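Long-range contacts in quercetin 2,3-dioxygenase (Escherichia coli, PDB 1TQ5), which catalyses in vitro the metal-dependent dioxygenation of the flavonol quercetin, a ring-opening reaction that releases carbon monoxide, though its physiological role is unknown: residues H57-M62 and Q116-P121; D61-T66 and F90-A95; M120-G125 and V156-E161; H22-A27 and R41-D46. All coordinates share one frame; numbering follows the deposited sequence.

Contact 1. Residues H57-M62 and Q116-P121. With CD (cadmium ion), chain B.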
# COMPACT_ATOMS: atom_id res chain seq x y z
N HIS A 57 -9.49 4.85 -17.25
CA HIS A 57 -9.74 3.41 -17.33
C HIS A 57 -10.73 3.00 -16.24
O HIS A 57 -10.79 3.62 -15.17
CB HIS A 57 -8.43 2.63 -17.18
CG HIS A 57 -7.48 3.25 -16.20
ND1 HIS A 57 -7.73 3.31 -14.85
CD2 HIS A 57 -6.29 3.87 -16.39
CE1 HIS A 57 -6.73 3.94 -14.25
NE2 HIS A 57 -5.85 4.29 -15.16
N PRO A 58 -11.52 1.94 -16.49
CA PRO A 58 -12.51 1.45 -15.54
C PRO A 58 -12.01 0.49 -14.47
O PRO A 58 -11.00 -0.19 -14.64
CB PRO A 58 -13.54 0.78 -16.45
CG PRO A 58 -12.64 0.11 -17.45
CD PRO A 58 -11.62 1.21 -17.77
N HIS A 59 -12.75 0.44 -13.37
CA HIS A 59 -12.46 -0.44 -12.24
C HIS A 59 -13.78 -0.90 -11.66
O HIS A 59 -14.76 -0.16 -11.69
CB HIS A 59 -11.66 0.28 -11.16
CG HIS A 59 -10.19 0.28 -11.40
ND1 HIS A 59 -9.47 -0.89 -11.53
CD2 HIS A 59 -9.31 1.29 -11.54
CE1 HIS A 59 -8.20 -0.59 -11.76
NE2 HIS A 59 -8.08 0.72 -11.77
N LYS A 60 -13.79 -2.11 -11.13
CA LYS A 60 -15.00 -2.67 -10.55
C LYS A 60 -14.60 -3.48 -9.32
O LYS A 60 -13.54 -4.10 -9.30
CB LYS A 60 -15.67 -3.59 -11.58
CG LYS A 60 -17.12 -3.94 -11.28
CD LYS A 60 -17.64 -4.92 -12.32
CE LYS A 60 -19.15 -5.06 -12.25
NZ LYS A 60 -19.85 -3.82 -12.69
N ASP A 61 -15.45 -3.44 -8.30
CA ASP A 61 -15.22 -4.17 -7.05
C ASP A 61 -13.75 -4.23 -6.62
O ASP A 61 -13.08 -5.23 -6.84
CB ASP A 61 -15.76 -5.60 -7.17
CG ASP A 61 -17.14 -5.66 -7.79
OD1 ASP A 61 -18.03 -4.90 -7.36
OD2 ASP A 61 -17.33 -6.48 -8.72
N MSE A 62 -13.26 -3.17 -5.99
CA MSE A 62 -11.88 -3.13 -5.53
C MSE A 62 -11.59 -1.82 -4.81
O MSE A 62 -12.04 -0.75 -5.23
CB MSE A 62 -10.92 -3.28 -6.72
CG MSE A 62 -9.46 -3.57 -6.37
SE MSE A 62 -9.11 -5.23 -5.72
CE MSE A 62 -9.08 -6.18 -7.23
N GLN A 116 0.82 2.06 -5.27
CA GLN A 116 -0.57 1.86 -5.69
C GLN A 116 -0.98 0.52 -5.09
O GLN A 116 -0.52 -0.53 -5.53
CB GLN A 116 -0.68 1.81 -7.21
CG GLN A 116 -0.79 3.17 -7.86
CD GLN A 116 -2.10 3.88 -7.53
OE1 GLN A 116 -3.18 3.44 -7.93
NE2 GLN A 116 -2.00 4.97 -6.79
N ILE A 117 -1.84 0.58 -4.08
CA ILE A 117 -2.30 -0.61 -3.36
C ILE A 117 -3.74 -1.00 -3.68
O ILE A 117 -4.63 -0.16 -3.68
CB ILE A 117 -2.21 -0.36 -1.84
CG1 ILE A 117 -0.82 0.18 -1.48
CG2 ILE A 117 -2.51 -1.64 -1.08
CD1 ILE A 117 0.33 -0.72 -1.87
N TRP A 118 -3.97 -2.29 -3.95
CA TRP A 118 -5.32 -2.78 -4.24
C TRP A 118 -5.76 -3.76 -3.16
O TRP A 118 -5.05 -4.72 -2.86
CB TRP A 118 -5.38 -3.50 -5.59
CG TRP A 118 -5.23 -2.62 -6.81
CD1 TRP A 118 -4.61 -1.41 -6.88
CD2 TRP A 118 -5.63 -2.95 -8.14
NE1 TRP A 118 -4.59 -0.96 -8.18
CE2 TRP A 118 -5.21 -1.89 -8.97
CE3 TRP A 118 -6.30 -4.03 -8.72
CZ2 TRP A 118 -5.43 -1.88 -10.35
CZ3 TRP A 118 -6.52 -4.03 -10.09
CH2 TRP A 118 -6.09 -2.96 -10.89
N ILE A 119 -6.93 -3.51 -2.59
CA ILE A 119 -7.47 -4.37 -1.55
C ILE A 119 -8.84 -4.89 -1.96
O ILE A 119 -9.74 -4.12 -2.27
CB ILE A 119 -7.57 -3.60 -0.22
CG1 ILE A 119 -6.16 -3.26 0.26
CG2 ILE A 119 -8.31 -4.44 0.83
CD1 ILE A 119 -6.13 -2.32 1.44
N MSE A 120 -8.99 -6.21 -1.97
CA MSE A 120 -10.27 -6.80 -2.34
C MSE A 120 -11.32 -6.47 -1.29
O MSE A 120 -11.12 -6.71 -0.10
CB MSE A 120 -10.16 -8.32 -2.46
CG MSE A 120 -11.51 -8.99 -2.65
SE MSE A 120 -11.44 -10.78 -2.73
CE MSE A 120 -11.60 -11.03 -4.51
N PRO A 121 -12.46 -5.91 -1.71
CA PRO A 121 -13.50 -5.58 -0.74
C PRO A 121 -14.23 -6.86 -0.33
O PRO A 121 -14.52 -7.71 -1.17
CB PRO A 121 -14.39 -4.62 -1.51
CG PRO A 121 -14.33 -5.16 -2.91
CD PRO A 121 -12.85 -5.48 -3.07
CD CD B . -6.39 2.23 -12.08
O HOH W 1 -4.82 1.89 -10.12
O HOH W 2 -5.18 0.06 -13.05
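The water that joins the metal ligand His59 to Gln116 and Trp118 is gripped from three directions. It lies 2.5 Å from the cadmium ion, donates a hydrogen bond of 3.1 Å to Gln116 OE1, and accepts a weak, long one from Trp118 NE1. His59 NE2 binds the cadmium at 2.3 Å; His101 and a second water complete the four ligands seen. His57 also belongs to the divalent-metal site of this enzyme, and Glu103 probably does. CG of His59 lies anti to the carbonyl carbon (chi1 -85°), and chi2 then turns an edge of the ring to the six-membered ring of Trp118 in an offset edge-to-face pair, planes at 89°. His59 CE1 comes to 3.3 Å from Trp118 CH2. Further along the indole, Met62, a selenomethionine, makes an oblique Met-aromatic contact, its CE 3.8 Å from Trp118 CE3, while SE rests near the carbonyl of Ile119. Beyond it, Pro121 CD packs on Met62 CA at 3.5 Å. Gln116 NE2 is itself tied to Thr66 OG1. This cupin pocket therefore has a second shell: the cation would probably polarise the bound water and strengthen its donation to Gln116 OE1, while Trp118 walls the ligand ring.

Contact 2. Residues D61-T66 and F90-A95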
# COMPACT_ATOMS: atom_id res chain seq x y z
N ASP A 61 -15.45 -3.44 -8.30
CA ASP A 61 -15.22 -4.17 -7.05
C ASP A 61 -13.75 -4.23 -6.62
O ASP A 61 -13.08 -5.23 -6.84
CB ASP A 61 -15.76 -5.60 -7.17
CG ASP A 61 -17.14 -5.66 -7.79
OD1 ASP A 61 -18.03 -4.90 -7.36
OD2 ASP A 61 -17.33 -6.48 -8.72
N MSE A 62 -13.26 -3.17 -5.99
CA MSE A 62 -11.88 -3.13 -5.53
C MSE A 62 -11.59 -1.82 -4.81
O MSE A 62 -12.04 -0.75 -5.23
CB MSE A 62 -10.92 -3.28 -6.72
CG MSE A 62 -9.46 -3.57 -6.37
SE MSE A 62 -9.11 -5.23 -5.72
CE MSE A 62 -9.08 -6.18 -7.23
N GLU A 63 -10.85 -1.90 -3.71
CA GLU A 63 -10.47 -0.72 -2.93
C GLU A 63 -9.08 -0.34 -3.41
O GLU A 63 -8.14 -1.12 -3.26
CB GLU A 63 -10.43 -1.05 -1.43
CG GLU A 63 -11.76 -1.55 -0.85
CD GLU A 63 -12.83 -0.47 -0.80
OE1 GLU A 63 -12.80 0.37 0.12
OE2 GLU A 63 -13.70 -0.46 -1.70
N ILE A 64 -8.96 0.84 -4.00
CA ILE A 64 -7.67 1.31 -4.52
C ILE A 64 -7.09 2.40 -3.64
O ILE A 64 -7.63 3.51 -3.56
CB ILE A 64 -7.81 1.85 -5.95
CG1 ILE A 64 -8.55 0.85 -6.83
CG2 ILE A 64 -6.42 2.13 -6.52
CD1 ILE A 64 -7.87 -0.49 -6.96
N LEU A 65 -5.97 2.10 -3.00
CA LEU A 65 -5.31 3.05 -2.12
C LEU A 65 -4.00 3.56 -2.72
O LEU A 65 -3.21 2.78 -3.26
CB LEU A 65 -5.01 2.39 -0.78
CG LEU A 65 -4.08 3.18 0.15
CD1 LEU A 65 -4.83 4.34 0.78
CD2 LEU A 65 -3.55 2.24 1.22
N THR A 66 -3.78 4.87 -2.63
CA THR A 66 -2.55 5.47 -3.14
C THR A 66 -1.77 6.16 -2.02
O THR A 66 -2.36 6.87 -1.20
CB THR A 66 -2.84 6.54 -4.21
OG1 THR A 66 -3.68 6.00 -5.24
CG2 THR A 66 -1.54 7.04 -4.83
N PHE A 90 -2.33 10.23 1.57
CA PHE A 90 -3.01 9.06 1.07
C PHE A 90 -4.30 9.47 0.39
O PHE A 90 -4.76 10.60 0.52
CB PHE A 90 -3.39 8.12 2.22
CG PHE A 90 -2.22 7.47 2.91
CD1 PHE A 90 -1.72 6.25 2.47
CD2 PHE A 90 -1.64 8.06 4.03
CE1 PHE A 90 -0.66 5.62 3.14
CE2 PHE A 90 -0.58 7.45 4.70
CZ PHE A 90 -0.09 6.22 4.25
N GLN A 91 -4.89 8.53 -0.34
CA GLN A 91 -6.17 8.74 -0.99
C GLN A 91 -6.70 7.33 -1.17
O GLN A 91 -5.93 6.38 -1.32
CB GLN A 91 -6.00 9.43 -2.36
CG GLN A 91 -5.63 8.52 -3.53
CD GLN A 91 -5.50 9.27 -4.84
OE1 GLN A 91 -6.02 10.38 -4.99
NE2 GLN A 91 -4.82 8.67 -5.81
N ILE A 92 -8.02 7.17 -1.10
CA ILE A 92 -8.59 5.85 -1.29
C ILE A 92 -9.83 5.96 -2.15
O ILE A 92 -10.55 6.96 -2.08
CB ILE A 92 -8.93 5.16 0.06
CG1 ILE A 92 -9.32 3.70 -0.20
CG2 ILE A 92 -10.05 5.90 0.76
CD1 ILE A 92 -9.47 2.88 1.07
N MSE A 93 -10.07 4.95 -2.96
CA MSE A 93 -11.22 4.92 -3.85
C MSE A 93 -11.81 3.52 -3.91
O MSE A 93 -11.08 2.53 -4.00
CB MSE A 93 -10.77 5.35 -5.25
CG MSE A 93 -11.87 5.51 -6.28
SE MSE A 93 -11.16 6.03 -7.87
CE MSE A 93 -10.77 4.42 -8.59
N SER A 94 -13.13 3.43 -3.82
CA SER A 94 -13.83 2.16 -3.90
C SER A 94 -14.46 2.10 -5.28
O SER A 94 -15.33 2.91 -5.60
CB SER A 94 -14.92 2.07 -2.83
OG SER A 94 -14.37 2.04 -1.53
N ALA A 95 -14.03 1.16 -6.11
CA ALA A 95 -14.58 1.03 -7.46
C ALA A 95 -16.07 0.66 -7.38
O ALA A 95 -16.86 1.04 -8.24
CB ALA A 95 -13.82 -0.02 -8.25
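Glu63 leaves the backbone with CG anti to its carbonyl carbon and then bends at chi2 (-69°), which swings its carboxylate round to meet Ser94; in Gln91, CG stands between the backbone N and the carbonyl carbon (chi1 82°), and the extended chain beyond it runs beside Thr66. Ser94 OG donates to Glu63 OE2 over 2.6 Å, reaching the syn side out of the carboxylate plane. The other oxygen, OE1, forms a salt bridge with Arg129 and accepts from the backbone N of His157, while Arg129 also bonds Ser94 OG. An alanine in place of Glu63 would probably leave Ser94 OG and His157 N without their acceptor and the Arg129 guanidinium without its counter-charge. On the opposite face of the sheet, Gln91 NE2 points its N-H almost straight at Thr66 OG1 (3.0 Å, 177°), an oxygen that Gln116 NE2 grips as well; Gln91 OE1 turns to Tyr130 OH. Between these groups the antiparallel ladder is regular, with Ile64 N to Met93 O at 2.7 Å. Past the strand ends it gains one more rung, Ala95 N to Met62 O at 2.9 Å. Leu65 CD1 packs against Phe90 CD1 at 4.0 Å. Strands 63-70 and 90-94 are thus neighbours in the large sheet of the N-terminal cupin. The face with Glu63 carries a buried carboxylate held by a salt bridge and hydrogen bonds, one from His157 of the second domain; the other carries Met93, which touches the metal ligand His101, and polar groups that probably help to hold Gln116 in place.

Contact 3. Residues M120-G125 and V156-E161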
# COMPACT_ATOMS: atom_id res chain seq x y z
N MSE A 120 -8.99 -6.21 -1.97
CA MSE A 120 -10.27 -6.80 -2.34
C MSE A 120 -11.32 -6.47 -1.29
O MSE A 120 -11.12 -6.71 -0.10
CB MSE A 120 -10.16 -8.32 -2.46
CG MSE A 120 -11.51 -8.99 -2.65
SE MSE A 120 -11.44 -10.78 -2.73
CE MSE A 120 -11.60 -11.03 -4.51
N PRO A 121 -12.46 -5.91 -1.71
CA PRO A 121 -13.50 -5.58 -0.74
C PRO A 121 -14.23 -6.86 -0.33
O PRO A 121 -14.52 -7.71 -1.17
CB PRO A 121 -14.39 -4.62 -1.51
CG PRO A 121 -14.33 -5.16 -2.91
CD PRO A 121 -12.85 -5.48 -3.07
N GLU A 122 -14.52 -7.01 0.96
CA GLU A 122 -15.22 -8.20 1.42
C GLU A 122 -16.66 -8.15 0.95
O GLU A 122 -17.34 -9.18 0.88
CB GLU A 122 -15.15 -8.31 2.95
CG GLU A 122 -15.75 -7.16 3.72
CD GLU A 122 -15.52 -7.30 5.22
OE1 GLU A 122 -15.87 -8.36 5.78
OE2 GLU A 122 -14.99 -6.35 5.83
N GLU A 123 -17.12 -6.95 0.61
CA GLU A 123 -18.47 -6.74 0.11
C GLU A 123 -18.37 -6.25 -1.34
O GLU A 123 -17.66 -5.29 -1.63
CB GLU A 123 -19.21 -5.70 0.96
CG GLU A 123 -18.40 -4.45 1.31
CD GLU A 123 -19.21 -3.41 2.08
OE1 GLU A 123 -18.61 -2.45 2.62
OE2 GLU A 123 -20.44 -3.55 2.15
N ASN A 124 -19.07 -6.93 -2.24
CA ASN A 124 -19.05 -6.56 -3.65
C ASN A 124 -20.27 -5.75 -4.06
O ASN A 124 -21.31 -5.80 -3.41
CB ASN A 124 -18.96 -7.81 -4.53
CG ASN A 124 -17.72 -8.63 -4.25
OD1 ASN A 124 -16.59 -8.14 -4.34
ND2 ASN A 124 -17.92 -9.90 -3.91
N GLY A 125 -20.13 -5.00 -5.15
CA GLY A 125 -21.23 -4.19 -5.65
C GLY A 125 -21.62 -3.03 -4.75
O GLY A 125 -22.79 -2.63 -4.73
N VAL A 156 -12.26 1.48 5.01
CA VAL A 156 -11.92 0.52 3.97
C VAL A 156 -12.99 -0.56 4.09
O VAL A 156 -13.32 -0.99 5.19
CB VAL A 156 -10.49 -0.07 4.17
CG1 VAL A 156 -10.42 -0.89 5.44
CG2 VAL A 156 -10.10 -0.90 2.95
N HIS A 157 -13.55 -0.97 2.95
CA HIS A 157 -14.60 -1.99 2.93
C HIS A 157 -14.02 -3.40 2.96
O HIS A 157 -14.23 -4.20 2.06
CB HIS A 157 -15.46 -1.81 1.68
CG HIS A 157 -16.21 -0.51 1.65
ND1 HIS A 157 -17.22 -0.21 2.54
CD2 HIS A 157 -16.09 0.57 0.85
CE1 HIS A 157 -17.68 0.99 2.29
NE2 HIS A 157 -17.01 1.49 1.27
N GLN A 158 -13.28 -3.69 4.03
CA GLN A 158 -12.66 -4.99 4.20
C GLN A 158 -12.23 -5.11 5.65
O GLN A 158 -11.86 -4.11 6.27
CB GLN A 158 -11.45 -5.11 3.25
CG GLN A 158 -10.67 -6.41 3.31
CD GLN A 158 -11.55 -7.64 3.31
OE1 GLN A 158 -12.04 -8.06 4.35
NE2 GLN A 158 -11.75 -8.22 2.13
N ASP A 159 -12.30 -6.31 6.19
CA ASP A 159 -11.91 -6.55 7.58
C ASP A 159 -10.39 -6.45 7.69
O ASP A 159 -9.71 -7.45 7.93
CB ASP A 159 -12.37 -7.94 8.03
CG ASP A 159 -12.04 -8.22 9.49
OD1 ASP A 159 -11.96 -9.41 9.86
OD2 ASP A 159 -11.88 -7.25 10.26
N MSE A 160 -9.85 -5.25 7.50
CA MSE A 160 -8.41 -5.07 7.58
C MSE A 160 -8.01 -3.71 8.11
O MSE A 160 -8.73 -2.73 7.97
CB MSE A 160 -7.78 -5.27 6.19
CG MSE A 160 -7.99 -4.12 5.21
SE MSE A 160 -6.85 -2.72 5.45
CE MSE A 160 -5.40 -3.35 4.59
N GLU A 161 -6.84 -3.66 8.74
CA GLU A 161 -6.30 -2.42 9.27
C GLU A 161 -4.93 -2.18 8.64
O GLU A 161 -4.17 -3.12 8.41
CB GLU A 161 -6.14 -2.50 10.78
CG GLU A 161 -7.42 -2.73 11.55
CD GLU A 161 -7.19 -2.67 13.04
OE1 GLU A 161 -6.24 -3.32 13.52
OE2 GLU A 161 -7.96 -1.97 13.74
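The backbones of Glu122 and Gln158 pass across one another, the touching parts running 100° apart, and an inverse gamma turn centred on His157 presents its carbonyl to the N-H of Glu122 (Glu122 N to His157 O, 3.0 Å). The same carbonyl oxygen lies 3.2 Å from Pro121 CA in a CA-H...O contact. The side-chain bond across the contact comes from Gln158. Its CG is anti to the backbone N, and a bend at chi2 (47°) brings CD back toward the loop, where NE2 donates to Met120 O at 2.8 Å, the acceptor lying near the amide plane. The other end of that amide, OE1, accepts from Asp159 N over 2.6 Å within its own segment, so both ends of the buried group are occupied. Glu122 crosses this amide at a slant, CB 3.4 Å from Gln158 OE1, with the carboxylate and amide planes only 22° apart. Beside it, Glu123 OE1 comes to 2.6 Å of His157 ND1. The arrangement joins two loops, one following strand 112-119 in the N-terminal cupin and the other leading into strand 161-167 of the C-terminal one, and thus forms part of the seam between the two domains. Beneath it, Gln158 and Met160 rest on Ile119 at the end of strand 112-119, Met160 also reaches strand 221-228, and Val156 touches Glu63 on strand 63-70.

Contact 4. Residues H22-A27 and R41-D46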
# COMPACT_ATOMS: atom_id res chain seq x y z
N HIS A 22 6.39 -4.62 -9.26
CA HIS A 22 5.21 -5.33 -8.77
C HIS A 22 5.53 -6.32 -7.67
O HIS A 22 6.34 -7.23 -7.85
CB HIS A 22 4.56 -6.11 -9.91
CG HIS A 22 4.24 -5.27 -11.11
ND1 HIS A 22 3.31 -4.25 -11.06
CD2 HIS A 22 4.73 -5.28 -12.37
CE1 HIS A 22 3.25 -3.67 -12.25
NE2 HIS A 22 4.10 -4.28 -13.06
N THR A 23 4.87 -6.16 -6.52
CA THR A 23 5.09 -7.08 -5.42
C THR A 23 4.40 -8.42 -5.69
O THR A 23 4.92 -9.47 -5.31
CB THR A 23 4.58 -6.51 -4.10
OG1 THR A 23 5.39 -5.39 -3.72
CG2 THR A 23 4.62 -7.56 -3.00
N PHE A 24 3.23 -8.37 -6.33
CA PHE A 24 2.45 -9.57 -6.65
C PHE A 24 2.14 -9.62 -8.14
O PHE A 24 2.25 -8.61 -8.84
CB PHE A 24 1.09 -9.56 -5.92
CG PHE A 24 1.19 -9.40 -4.43
CD1 PHE A 24 1.65 -10.44 -3.64
CD2 PHE A 24 0.85 -8.20 -3.83
CE1 PHE A 24 1.77 -10.29 -2.26
CE2 PHE A 24 0.96 -8.03 -2.46
CZ PHE A 24 1.42 -9.09 -1.67
N SER A 25 1.74 -10.80 -8.61
CA SER A 25 1.38 -10.99 -10.00
C SER A 25 0.48 -9.83 -10.41
O SER A 25 -0.51 -9.52 -9.73
CB SER A 25 0.61 -12.31 -10.17
OG SER A 25 1.35 -13.40 -9.64
N PHE A 26 0.83 -9.17 -11.50
CA PHE A 26 0.07 -8.03 -11.99
C PHE A 26 0.04 -8.02 -13.51
O PHE A 26 1.08 -8.18 -14.16
CB PHE A 26 0.69 -6.72 -11.50
CG PHE A 26 -0.17 -5.51 -11.72
CD1 PHE A 26 -1.27 -5.26 -10.91
CD2 PHE A 26 0.12 -4.62 -12.75
CE1 PHE A 26 -2.07 -4.14 -11.12
CE2 PHE A 26 -0.68 -3.49 -12.97
CZ PHE A 26 -1.78 -3.25 -12.15
N ALA A 27 -1.14 -7.84 -14.08
CA ALA A 27 -1.29 -7.80 -15.54
C ALA A 27 -0.60 -9.00 -16.17
O ALA A 27 -1.03 -10.14 -15.99
CB ALA A 27 -0.70 -6.51 -16.08
N ARG A 41 -4.11 -7.60 -2.71
CA ARG A 41 -3.90 -8.13 -4.05
C ARG A 41 -2.80 -7.47 -4.87
O ARG A 41 -2.13 -8.14 -5.65
CB ARG A 41 -5.22 -8.08 -4.83
CG ARG A 41 -6.35 -8.93 -4.24
CD ARG A 41 -5.90 -10.37 -4.03
NE ARG A 41 -7.00 -11.26 -3.69
CZ ARG A 41 -7.98 -11.59 -4.53
NH1 ARG A 41 -8.00 -11.11 -5.76
NH2 ARG A 41 -8.94 -12.41 -4.13
N VAL A 42 -2.60 -6.17 -4.68
CA VAL A 42 -1.60 -5.45 -5.46
C VAL A 42 -0.80 -4.41 -4.66
O VAL A 42 -1.34 -3.71 -3.81
CB VAL A 42 -2.28 -4.69 -6.63
CG1 VAL A 42 -1.24 -3.98 -7.48
CG2 VAL A 42 -3.10 -5.66 -7.48
N ILE A 43 0.50 -4.36 -4.93
CA ILE A 43 1.40 -3.37 -4.35
C ILE A 43 2.36 -3.01 -5.46
O ILE A 43 3.30 -3.76 -5.77
CB ILE A 43 2.25 -3.88 -3.15
CG1 ILE A 43 1.41 -3.96 -1.88
CG2 ILE A 43 3.40 -2.90 -2.88
CD1 ILE A 43 0.33 -4.98 -1.93
N ASN A 44 2.09 -1.89 -6.11
CA ASN A 44 2.93 -1.43 -7.18
C ASN A 44 3.69 -0.20 -6.73
O ASN A 44 3.12 0.76 -6.20
CB ASN A 44 2.10 -1.12 -8.43
CG ASN A 44 1.56 -2.37 -9.10
OD1 ASN A 44 2.08 -3.47 -8.89
ND2 ASN A 44 0.52 -2.21 -9.91
N ASP A 45 5.00 -0.26 -6.91
CA ASP A 45 5.92 0.82 -6.56
C ASP A 45 6.13 1.55 -7.88
O ASP A 45 6.95 1.13 -8.69
CB ASP A 45 7.23 0.20 -6.07
CG ASP A 45 8.20 1.21 -5.52
OD1 ASP A 45 8.26 2.35 -6.05
OD2 ASP A 45 8.93 0.86 -4.56
N ASP A 46 5.39 2.64 -8.09
CA ASP A 46 5.48 3.39 -9.36
C ASP A 46 6.20 4.72 -9.33
O ASP A 46 6.06 5.52 -8.40
CB ASP A 46 4.08 3.65 -9.93
CG ASP A 46 3.24 2.39 -10.07
OD1 ASP A 46 3.82 1.32 -10.31
OD2 ASP A 46 2.00 2.49 -9.95
O HOH W 3 6.29 -3.16 -4.94
O HOH W 4 1.66 -6.09 -7.14
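Phe26 takes two neighbours from strand 40-48: Val42 CG1 lies 3.7 Å from its CD1, and one arm of the Asn44 amide stands over the centre of its ring face, with the amide plane at 88° to the ring. Its CG, anti to the backbone N (chi1 -169°), is directed toward the strand. An alanine here would probably open a gap beside Val42 and leave the Asn44 amide without the aromatic face it rests on. The same amide also meets the edge of the His22 imidazole, near the ring plane, and Phe26 CB covers a face of that imidazole near its rim. His22 and Asn44 form an antiparallel non-hydrogen-bonded pair, the last rung of the ladder between strands 18-22 and 40-48 in the large sheet of the N-terminal cupin. Next along, Thr23 N donates to Ile43 O at 3.0 Å with an N-H angle of 162°. The chain then peels away from the strand, and water takes over the pairing: one water accepts from both Phe24 N (2.9 Å) and Ile43 N (3.0 Å), while another bonds Thr23 OG1 at 2.7 Å and donates to Ile43 O. Thr23 CG2 sits over the centre of the Phe24 ring, 3.7 Å above its plane. Farther out, Arg41 and Val42 form a classic beta bulge opposite Trp118, and the side chain of Val42 touches that tryptophan. Phe24 meets Trp184 of the C-terminal domain, their planes at an angle.

In the fold
From the N terminus, contact 4 comes first, closing the short loop between strands 18-22 and 40-48 before the others begin. Contact 1 then opens at the end of strand 53-59 and closes a long excursion at the end of strand 112-119. Contact 2 lies within that excursion, starting from the Asp61-Met62 pair it shares with contact 1 and pairing strand 63-70 with 90-94. Contact 3 starts on Met120 and Pro121, where contact 1 ends, and ties that loop to the one entering strand 161-167 of the second cupin domain. No two contacts cross. Strand 112-119, between 40-48 and 63-70, links contacts 4, 1 and 2 in the larger sheet, to which contact 1 ties the smaller sheet's strand 53-59.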